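Local coordinates for protein HpcH/HpaI aldolase (Desulfitobacterium hafniense, PDB 3QZ6) that belongs to the HpcH/HpaI aldolase family and folds as a TIM barrel, two copies of which make up the assembly, at residues G18-L23 and Y40-C45; G212-A217 and M232-G237; A110-L115 and E139-I144. All blocks are in the same frame, centred on the assembly; numbering follows the deposited sequence.

Contact 1: G18-L23 and Y40-C45; sequences GTMLNL and YFIVDC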
loop_
_atom_site.group_PDB
_atom_site.type_symbol
_atom_site.label_atom_id
_atom_site.label_comp_id
_atom_site.label_asym_id
_atom_site.label_seq_id
_atom_site.Cartn_x
_atom_site.Cartn_y
_atom_site.Cartn_z
ATOM N N GLY A 18 12.658 -10.252 3.311
ATOM C CA GLY A 18 12.333 -9.171 2.400
ATOM C C GLY A 18 10.987 -9.399 1.744
ATOM O O GLY A 18 10.362 -10.451 1.917
ATOM N N THR A 19 10.534 -8.411 0.985
ATOM C CA THR A 19 9.280 -8.536 0.267
ATOM C C THR A 19 9.407 -7.812 -1.071
ATOM O O THR A 19 10.340 -7.027 -1.270
ATOM C CB THR A 19 8.113 -7.979 1.113
ATOM O OG1 THR A 19 6.878 -8.532 0.658
ATOM C CG2 THR A 19 8.058 -6.445 1.043
HETATM N N MSE A 20 8.487 -8.085 -1.996
HETATM C CA MSE A 20 8.481 -7.403 -3.286
HETATM C C MSE A 20 7.745 -6.059 -3.182
HETATM O O MSE A 20 6.782 -5.934 -2.424
HETATM C CB MSE A 20 7.784 -8.262 -4.345
HETATM C CG MSE A 20 8.470 -9.594 -4.658
HETATM SE SE MSE A 20 10.207 -9.300 -5.468
HETATM C CE MSE A 20 9.671 -8.050 -6.898
ATOM N N LEU A 21 8.195 -5.066 -3.952
ATOM C CA LEU A 21 7.509 -3.786 -4.046
ATOM C C LEU A 21 7.090 -3.552 -5.502
ATOM O O LEU A 21 7.950 -3.361 -6.364
ATOM C CB LEU A 21 8.430 -2.644 -3.582
ATOM C CG LEU A 21 7.726 -1.292 -3.387
ATOM C CD1 LEU A 21 6.949 -1.312 -2.069
ATOM C CD2 LEU A 21 8.703 -0.108 -3.428
ATOM N N ASN A 22 5.781 -3.573 -5.777
ATOM C CA ASN A 22 5.279 -3.426 -7.144
ATOM C C ASN A 22 4.375 -2.224 -7.363
ATOM O O ASN A 22 4.266 -1.724 -8.492
ATOM C CB ASN A 22 4.495 -4.680 -7.586
ATOM C CG ASN A 22 5.390 -5.865 -7.843
ATOM O OD1 ASN A 22 5.822 -6.539 -6.908
ATOM N ND2 ASN A 22 5.681 -6.129 -9.116
ATOM N N LEU A 23 3.699 -1.786 -6.300
ATOM C CA LEU A 23 2.718 -0.714 -6.413
ATOM C C LEU A 23 3.162 0.578 -5.730
ATOM O O LEU A 23 3.263 1.638 -6.361
ATOM C CB LEU A 23 1.372 -1.156 -5.794
ATOM C CG LEU A 23 0.291 -0.066 -5.670
ATOM C CD1 LEU A 23 -0.538 -0.025 -6.939
ATOM C CD2 LEU A 23 -0.636 -0.286 -4.441
ATOM N N TYR A 40 15.017 -6.034 3.970
ATOM C CA TYR A 40 15.194 -5.496 2.625
ATOM C C TYR A 40 13.881 -5.571 1.856
ATOM O O TYR A 40 12.912 -6.177 2.312
ATOM C CB TYR A 40 16.286 -6.272 1.869
ATOM C CG TYR A 40 15.884 -7.689 1.484
ATOM C CD1 TYR A 40 15.391 -7.979 0.209
ATOM C CD2 TYR A 40 15.992 -8.735 2.398
ATOM C CE1 TYR A 40 15.013 -9.268 -0.141
ATOM C CE2 TYR A 40 15.616 -10.019 2.058
ATOM C CZ TYR A 40 15.131 -10.283 0.788
ATOM O OH TYR A 40 14.765 -11.566 0.456
ATOM N N PHE A 41 13.837 -4.926 0.698
ATOM C CA PHE A 41 12.744 -5.160 -0.226
ATOM C C PHE A 41 13.271 -5.008 -1.632
ATOM O O PHE A 41 14.348 -4.446 -1.847
ATOM C CB PHE A 41 11.549 -4.221 0.032
ATOM C CG PHE A 41 11.877 -2.763 -0.109
ATOM C CD1 PHE A 41 11.761 -2.126 -1.339
ATOM C CD2 PHE A 41 12.292 -2.024 0.994
ATOM C CE1 PHE A 41 12.049 -0.777 -1.467
ATOM C CE2 PHE A 41 12.587 -0.680 0.883
ATOM C CZ PHE A 41 12.456 -0.042 -0.342
ATOM N N ILE A 42 12.521 -5.530 -2.593
ATOM C CA ILE A 42 13.002 -5.551 -3.960
ATOM C C ILE A 42 12.051 -4.766 -4.827
ATOM O O ILE A 42 10.872 -5.098 -4.923
ATOM C CB ILE A 42 13.118 -6.987 -4.498
ATOM C CG1 ILE A 42 13.914 -7.862 -3.516
ATOM C CG2 ILE A 42 13.747 -6.982 -5.900
ATOM C CD1 ILE A 42 14.355 -9.197 -4.110
ATOM N N VAL A 43 12.560 -3.707 -5.443
ATOM C CA VAL A 43 11.737 -2.900 -6.328
ATOM C C VAL A 43 11.612 -3.634 -7.660
ATOM O O VAL A 43 12.621 -4.007 -8.260
ATOM C CB VAL A 43 12.349 -1.505 -6.551
ATOM C CG1 VAL A 43 11.467 -0.686 -7.506
ATOM C CG2 VAL A 43 12.513 -0.779 -5.195
ATOM N N ASP A 44 10.382 -3.848 -8.117
ATOM C CA ASP A 44 10.165 -4.587 -9.361
ATOM C C ASP A 44 10.217 -3.682 -10.595
ATOM O O ASP A 44 9.190 -3.166 -11.023
ATOM C CB ASP A 44 8.826 -5.313 -9.324
ATOM C CG ASP A 44 8.767 -6.469 -10.323
ATOM O OD1 ASP A 44 9.636 -6.510 -11.216
ATOM O OD2 ASP A 44 7.864 -7.324 -10.214
ATOM N N CYS A 45 11.403 -3.486 -11.168
ATOM C CA CYS A 45 11.516 -2.697 -12.393
ATOM C C CYS A 45 11.366 -3.563 -13.633
ATOM O O CYS A 45 11.432 -3.070 -14.756
ATOM C CB CYS A 45 12.857 -1.952 -12.470
ATOM S SG CYS A 45 12.935 -0.489 -11.426
#
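The ring of Tyr40 lies flat against the backbone of Gly18, whose CA stands 3.4 Å from the ring centroid and almost straight above it, a CH-pi contact over the face. Tyr40 CG sits between its own backbone N and carbonyl carbon (chi1 70°), which brings CG close to Gly18 CA; with no side chain on the glycine, the ring can settle directly on the main chain. Further along the same face of the sheet, Met20, a selenomethionine, bends at chi2 and chi3. Its SE packs 3.8 Å from Ile42 CB, and its CE reaches on to Asp44 CB. On the opposite face, Leu21 and Phe41 run side by side in the same direction, with Leu21 CD2 3.9 Å from Phe41 CE1.

Between the two faces the strands are stitched in parallel register: Ile42 N donates to Thr19 O, Leu21 N to Ile42 O at 2.8 Å, and Asp44 N to Leu21 O. Where the strands end, a side-chain bond takes over. Asn22 ND2 gives a hydrogen to Asp44 OD2 at 2.7 Å, noticeably bent (142°), arriving on the anti side but tilted out of the plane of the carboxylate, which is turned 79° from the amide. Asp44 OD2 also has a salt bridge with Arg72 NH1, and Asp44 OD1 takes the backbone N of His47, so both oxygens are held. Asp238 accepts the backbone N-H groups of Asn22 (at OD1) and Leu23 (at OD2).

A zinc ion lies about 8 Å from the Leu21 side chain. Strands 16-21 and 40-44 are joined by a beta-alpha-beta crossover through helix 29-35, whose Ile29, Val30 and Tyr33 cover the Leu21 and Phe41 face; strands 232-237 and 68-72 flank the pair.

Contact 2: G212-A217 and M232-G237; sequences GFFTAA and MLLWSG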
loop_
_atom_site.group_PDB
_atom_site.type_symbol
_atom_site.label_atom_id
_atom_site.label_comp_id
_atom_site.label_asym_id
_atom_site.label_seq_id
_atom_site.Cartn_x
_atom_site.Cartn_y
_atom_site.Cartn_z
ATOM N N GLY A 212 18.351 -18.630 -1.632
ATOM C CA GLY A 212 17.201 -17.764 -1.423
ATOM C C GLY A 212 15.937 -18.517 -1.780
ATOM O O GLY A 212 16.002 -19.580 -2.396
ATOM N N PHE A 213 14.787 -17.998 -1.369
ATOM C CA PHE A 213 13.520 -18.630 -1.721
ATOM C C PHE A 213 12.399 -17.607 -1.727
ATOM O O PHE A 213 12.310 -16.772 -0.831
ATOM C CB PHE A 213 13.181 -19.744 -0.736
ATOM C CG PHE A 213 12.054 -20.637 -1.193
ATOM C CD1 PHE A 213 12.304 -21.712 -2.032
ATOM C CD2 PHE A 213 10.751 -20.409 -0.773
ATOM C CE1 PHE A 213 11.271 -22.546 -2.454
ATOM C CE2 PHE A 213 9.710 -21.237 -1.192
ATOM C CZ PHE A 213 9.976 -22.312 -2.031
ATOM N N PHE A 214 11.544 -17.680 -2.738
ATOM C CA PHE A 214 10.370 -16.827 -2.802
ATOM C C PHE A 214 9.089 -17.608 -2.614
ATOM O O PHE A 214 8.853 -18.598 -3.305
ATOM C CB PHE A 214 10.283 -16.112 -4.147
ATOM C CG PHE A 214 9.005 -15.327 -4.324
ATOM C CD1 PHE A 214 8.785 -14.166 -3.593
ATOM C CD2 PHE A 214 8.020 -15.762 -5.201
ATOM C CE1 PHE A 214 7.602 -13.430 -3.756
ATOM C CE2 PHE A 214 6.839 -15.042 -5.363
ATOM C CZ PHE A 214 6.631 -13.867 -4.639
ATOM N N THR A 215 8.247 -17.143 -1.700
ATOM C CA THR A 215 6.901 -17.685 -1.608
ATOM C C THR A 215 5.890 -16.547 -1.718
ATOM O O THR A 215 6.044 -15.492 -1.095
ATOM C CB THR A 215 6.704 -18.553 -0.353
ATOM O OG1 THR A 215 5.475 -19.278 -0.471
ATOM C CG2 THR A 215 6.687 -17.703 0.897
ATOM N N ALA A 216 4.877 -16.755 -2.552
ATOM C CA ALA A 216 4.037 -15.660 -3.026
ATOM C C ALA A 216 2.910 -15.296 -2.083
ATOM O O ALA A 216 2.450 -14.148 -2.067
ATOM C CB ALA A 216 3.475 -15.982 -4.410
ATOM N N ALA A 217 2.455 -16.266 -1.303
ATOM C CA ALA A 217 1.275 -16.052 -0.480
ATOM C C ALA A 217 1.442 -16.423 0.996
ATOM O O ALA A 217 1.328 -15.551 1.868
ATOM C CB ALA A 217 0.074 -16.779 -1.082
HETATM N N MSE A 232 18.280 -16.019 2.297
HETATM C CA MSE A 232 17.552 -14.946 1.619
HETATM C C MSE A 232 16.082 -15.306 1.480
HETATM O O MSE A 232 15.691 -16.009 0.550
HETATM C CB MSE A 232 18.146 -14.654 0.238
HETATM C CG MSE A 232 19.374 -13.768 0.257
HETATM SE SE MSE A 232 18.993 -11.933 0.843
HETATM C CE MSE A 232 17.947 -11.302 -0.683
ATOM N N LEU A 233 15.265 -14.820 2.407
ATOM C CA LEU A 233 13.857 -15.187 2.426
ATOM C C LEU A 233 13.026 -14.041 1.877
ATOM O O LEU A 233 13.046 -12.943 2.424
ATOM C CB LEU A 233 13.423 -15.520 3.853
ATOM C CG LEU A 233 14.347 -16.521 4.554
ATOM C CD1 LEU A 233 13.943 -16.705 6.017
ATOM C CD2 LEU A 233 14.360 -17.858 3.811
ATOM N N LEU A 234 12.295 -14.314 0.798
ATOM C CA LEU A 234 11.514 -13.305 0.096
ATOM C C LEU A 234 10.043 -13.705 0.111
ATOM O O LEU A 234 9.658 -14.692 -0.512
ATOM C CB LEU A 234 11.997 -13.204 -1.352
ATOM C CG LEU A 234 11.324 -12.122 -2.198
ATOM C CD1 LEU A 234 11.586 -10.760 -1.584
ATOM C CD2 LEU A 234 11.831 -12.163 -3.647
ATOM N N TRP A 235 9.218 -12.940 0.816
ATOM C CA TRP A 235 7.822 -13.330 1.024
ATOM C C TRP A 235 6.840 -12.282 0.520
ATOM O O TRP A 235 6.882 -11.122 0.938
ATOM C CB TRP A 235 7.554 -13.615 2.511
ATOM C CG TRP A 235 6.087 -13.695 2.824
ATOM C CD1 TRP A 235 5.223 -14.688 2.459
ATOM C CD2 TRP A 235 5.311 -12.736 3.548
ATOM N NE1 TRP A 235 3.955 -14.397 2.905
ATOM C CE2 TRP A 235 3.986 -13.206 3.578
ATOM C CE3 TRP A 235 5.609 -11.524 4.174
ATOM C CZ2 TRP A 235 2.962 -12.501 4.203
ATOM C CZ3 TRP A 235 4.585 -10.832 4.795
ATOM C CH2 TRP A 235 3.288 -11.325 4.812
ATOM N N SER A 236 5.967 -12.696 -0.389
ATOM C CA SER A 236 4.828 -11.876 -0.815
ATOM C C SER A 236 5.233 -10.493 -1.337
ATOM O O SER A 236 6.278 -10.337 -1.983
ATOM C CB SER A 236 3.809 -11.755 0.332
ATOM O OG SER A 236 2.582 -11.206 -0.125
ATOM N N GLY A 237 4.414 -9.483 -1.065
ATOM C CA GLY A 237 4.690 -8.152 -1.593
ATOM C C GLY A 237 3.587 -7.173 -1.242
ATOM O O GLY A 237 2.545 -7.580 -0.730
#
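Phe214 lays the CD1 corner of its ring against Leu234, 3.5 Å from Leu234 CG, the two side chains meeting at an oblique angle. Phe214 CG, anti to its backbone N (chi1 174°), comes to 3.9 Å from Leu234 O. Further round the ring the carbonyl oxygen of Ser236 lies at the edge, 3.8 Å from Phe214 CE1.

On the other face of the sheet, Thr215 CG2 abuts the indole edge of Trp235, 3.7 Å from Trp235 CD1. Beyond it, Trp235 NE1 donates to Ala217 O at 3.1 Å, coming from well above the carbonyl plane; this bond ties the turn after strand 210-215 to strand 232-237. The indole also stacks on Tyr245 of the second subunit, whose hydroxyl is hydrogen-bonded to Ser236 OG, so this end of the strand reaches the dimer contact.

Four backbone bonds carry the pairing: Phe213 N to Met232 O, Leu234 N to Phe213 O, Thr215 N to Leu234 O, and Ser236 N to Thr215 O at 2.9 Å. At the start, Gly212 CA approaches Met232 O closely. Helix 223-227 makes the crossover between these parallel strands, a beta-alpha-beta unit formed by the last two strands of a TIM barrel.

Contact 3: A110-L115 and E139-I144; sequences AKYPPL and ERNDEI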
loop_
_atom_site.group_PDB
_atom_site.type_symbol
_atom_site.label_atom_id
_atom_site.label_comp_id
_atom_site.label_asym_id
_atom_site.label_seq_id
_atom_site.Cartn_x
_atom_site.Cartn_y
_atom_site.Cartn_z
ATOM N N ALA A 110 29.023 -4.051 -12.165
ATOM C CA ALA A 110 28.661 -3.756 -10.778
ATOM C C ALA A 110 29.855 -3.528 -9.861
ATOM O O ALA A 110 29.707 -2.945 -8.786
ATOM C CB ALA A 110 27.800 -4.879 -10.221
ATOM N N LYS A 111 31.026 -4.010 -10.267
ATOM C CA LYS A 111 32.209 -3.955 -9.406
ATOM C C LYS A 111 33.227 -2.944 -9.914
ATOM O O LYS A 111 33.475 -2.859 -11.117
ATOM C CB LYS A 111 32.890 -5.333 -9.332
ATOM C CG LYS A 111 32.075 -6.410 -8.662
ATOM C CD LYS A 111 31.905 -6.137 -7.183
ATOM C CE LYS A 111 30.845 -7.040 -6.573
ATOM N NZ LYS A 111 31.393 -8.324 -6.103
ATOM N N TYR A 112 33.824 -2.194 -8.994
ATOM C CA TYR A 112 34.922 -1.295 -9.322
ATOM C C TYR A 112 36.162 -2.098 -9.692
ATOM O O TYR A 112 36.305 -3.243 -9.269
ATOM C CB TYR A 112 35.271 -0.426 -8.113
ATOM C CG TYR A 112 34.199 0.560 -7.721
ATOM C CD1 TYR A 112 33.748 1.517 -8.626
ATOM C CD2 TYR A 112 33.655 0.554 -6.442
ATOM C CE1 TYR A 112 32.772 2.439 -8.269
ATOM C CE2 TYR A 112 32.673 1.481 -6.072
ATOM C CZ TYR A 112 32.240 2.412 -6.992
ATOM O OH TYR A 112 31.275 3.336 -6.635
ATOM N N PRO A 113 37.083 -1.497 -10.460
ATOM C CA PRO A 113 38.336 -2.220 -10.718
ATOM C C PRO A 113 39.000 -2.641 -9.400
ATOM O O PRO A 113 38.862 -1.926 -8.410
ATOM C CB PRO A 113 39.193 -1.174 -11.437
ATOM C CG PRO A 113 38.170 -0.296 -12.145
ATOM C CD PRO A 113 37.029 -0.200 -11.155
ATOM N N PRO A 114 39.724 -3.776 -9.386
ATOM C CA PRO A 114 40.004 -4.661 -10.524
ATOM C C PRO A 114 38.964 -5.770 -10.720
ATOM O O PRO A 114 39.122 -6.598 -11.614
ATOM C CB PRO A 114 41.351 -5.283 -10.139
ATOM C CG PRO A 114 41.276 -5.389 -8.659
ATOM C CD PRO A 114 40.467 -4.190 -8.182
ATOM N N LEU A 115 37.918 -5.792 -9.904
ATOM C CA LEU A 115 36.922 -6.856 -10.002
ATOM C C LEU A 115 35.911 -6.618 -11.125
ATOM O O LEU A 115 35.187 -7.534 -11.519
ATOM C CB LEU A 115 36.208 -7.053 -8.667
ATOM C CG LEU A 115 37.078 -7.528 -7.497
ATOM C CD1 LEU A 115 36.239 -7.710 -6.218
ATOM C CD2 LEU A 115 37.811 -8.826 -7.852
ATOM N N GLU A 139 36.319 -1.786 -0.187
ATOM C CA GLU A 139 35.285 -2.145 0.775
ATOM C C GLU A 139 33.902 -2.205 0.131
ATOM O O GLU A 139 33.125 -3.108 0.413
ATOM C CB GLU A 139 35.276 -1.180 1.957
ATOM C CG GLU A 139 36.579 -1.183 2.737
ATOM C CD GLU A 139 36.488 -0.390 4.024
ATOM O OE1 GLU A 139 35.351 -0.128 4.477
ATOM O OE2 GLU A 139 37.550 -0.032 4.580
ATOM N N ARG A 140 33.586 -1.246 -0.731
ATOM C CA ARG A 140 32.269 -1.250 -1.364
ATOM C C ARG A 140 32.092 -2.491 -2.254
ATOM O O ARG A 140 31.020 -3.095 -2.281
ATOM C CB ARG A 140 32.026 0.044 -2.150
ATOM C CG ARG A 140 30.647 0.122 -2.802
ATOM C CD ARG A 140 29.536 -0.213 -1.805
ATOM N NE ARG A 140 29.597 0.631 -0.612
ATOM C CZ ARG A 140 28.929 1.768 -0.446
ATOM N NH1 ARG A 140 28.124 2.229 -1.402
ATOM N NH2 ARG A 140 29.066 2.447 0.684
ATOM N N ASN A 141 33.140 -2.881 -2.977
ATOM C CA ASN A 141 33.047 -4.076 -3.820
ATOM C C ASN A 141 32.614 -5.301 -3.012
ATOM O O ASN A 141 31.938 -6.184 -3.532
ATOM C CB ASN A 141 34.385 -4.368 -4.517
ATOM C CG ASN A 141 34.493 -3.724 -5.895
ATOM O OD1 ASN A 141 33.566 -3.058 -6.374
ATOM N ND2 ASN A 141 35.642 -3.917 -6.539
ATOM N N ASP A 142 33.007 -5.351 -1.740
ATOM C CA ASP A 142 32.654 -6.484 -0.874
ATOM C C ASP A 142 31.215 -6.436 -0.371
ATOM O O ASP A 142 30.726 -7.402 0.209
ATOM C CB ASP A 142 33.579 -6.549 0.336
ATOM C CG ASP A 142 34.886 -7.247 0.034
ATOM O OD1 ASP A 142 34.964 -7.938 -1.006
ATOM O OD2 ASP A 142 35.830 -7.104 0.843
ATOM N N GLU A 143 30.539 -5.310 -0.571
ATOM C CA GLU A 143 29.187 -5.128 -0.025
ATOM C C GLU A 143 28.060 -5.138 -1.074
ATOM O O GLU A 143 26.886 -5.333 -0.731
ATOM C CB GLU A 143 29.131 -3.842 0.804
ATOM C CG GLU A 143 30.099 -3.854 1.989
ATOM C CD GLU A 143 30.268 -2.483 2.616
ATOM O OE1 GLU A 143 30.370 -1.489 1.860
ATOM O OE2 GLU A 143 30.290 -2.397 3.862
ATOM N N ILE A 144 28.415 -4.908 -2.333
ATOM C CA ILE A 144 27.459 -5.001 -3.445
ATOM C C ILE A 144 26.868 -6.408 -3.512
ATOM O O ILE A 144 27.596 -7.391 -3.416
ATOM C CB ILE A 144 28.163 -4.721 -4.783
ATOM C CG1 ILE A 144 28.733 -3.312 -4.780
ATOM C CG2 ILE A 144 27.210 -4.900 -5.953
ATOM C CD1 ILE A 144 27.753 -2.286 -4.353
HETATM O O HOH W 1 30.839 -1.682 -6.717
HETATM O O HOH W 2 30.170 -8.196 -3.257
HETATM O O HOH W 3 33.601 -8.867 -4.158
#
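Asn141 reaches the backbone of Tyr112 with both ends of its amide, and this is the tight part of the contact. Tyr112 N donates to Asn141 OD1 at 2.8 Å, in the amide's carbonyl plane and on a lone pair, while Asn141 ND2 returns a nearly straight bond (163°) to Tyr112 O at 2.9 Å. Gripped by both N and O of one residue, the amide has its flip fixed. Tyr112 CB and CD2 lie against Asn141 OD1, and the rim of the tyrosine ring, at CE2, meets Arg140 CG. A water donates to Ala110 O at 2.7 Å and to Asn141 OD1, giving that amide oxygen a second partner.

This joins two pieces of the outer layer of the TIM barrel: the loop that leaves helix 100-110, and the end of helix 133-141, from which the chain passes into strand 145-150. Ala110 CB meets Ile144 CG2, and both residues rest on Leu85 of helix 78-87.

The looser side belongs to Leu115, an exposed residue whose CB sits 3.8 Å from Asn141 ND2, and to Lys111. The lysine chain bends at chi2, which brings CD to Asn141 OD1, and again at chi4, which sets NZ. CE passes 3.3 Å from Asn141 O, yet Lys111 NZ makes just a weak, long bond to that oxygen. Two waters accept hydrogens from NZ: one donates to Asn141 O, the other is within bonding reach of Asn141 O and Ile144 O.

Contacts 1 and 2 lie in the barrel wall on either side of the seam where strand 232-237 meets strand 16-21; bonds between them, Gly18 N to Leu233 O among them, close the barrel. Both are buried and combine parallel backbone bonds with side-chain packing, but contact 1 ends in a carboxylate-amide bond and contact 2 in an indole-carbonyl bond. Contact 2 meets the second subunit more extensively, through Leu233, Trp235 and Ser236; contact 1 reaches it at Leu23. Contact 3 belongs to the outer layer, about 18 Å from the chain centre to its own, mostly buried but with exposed residues at its rim. It lacks strand pairing and depends on one side-chain amide and ordered water.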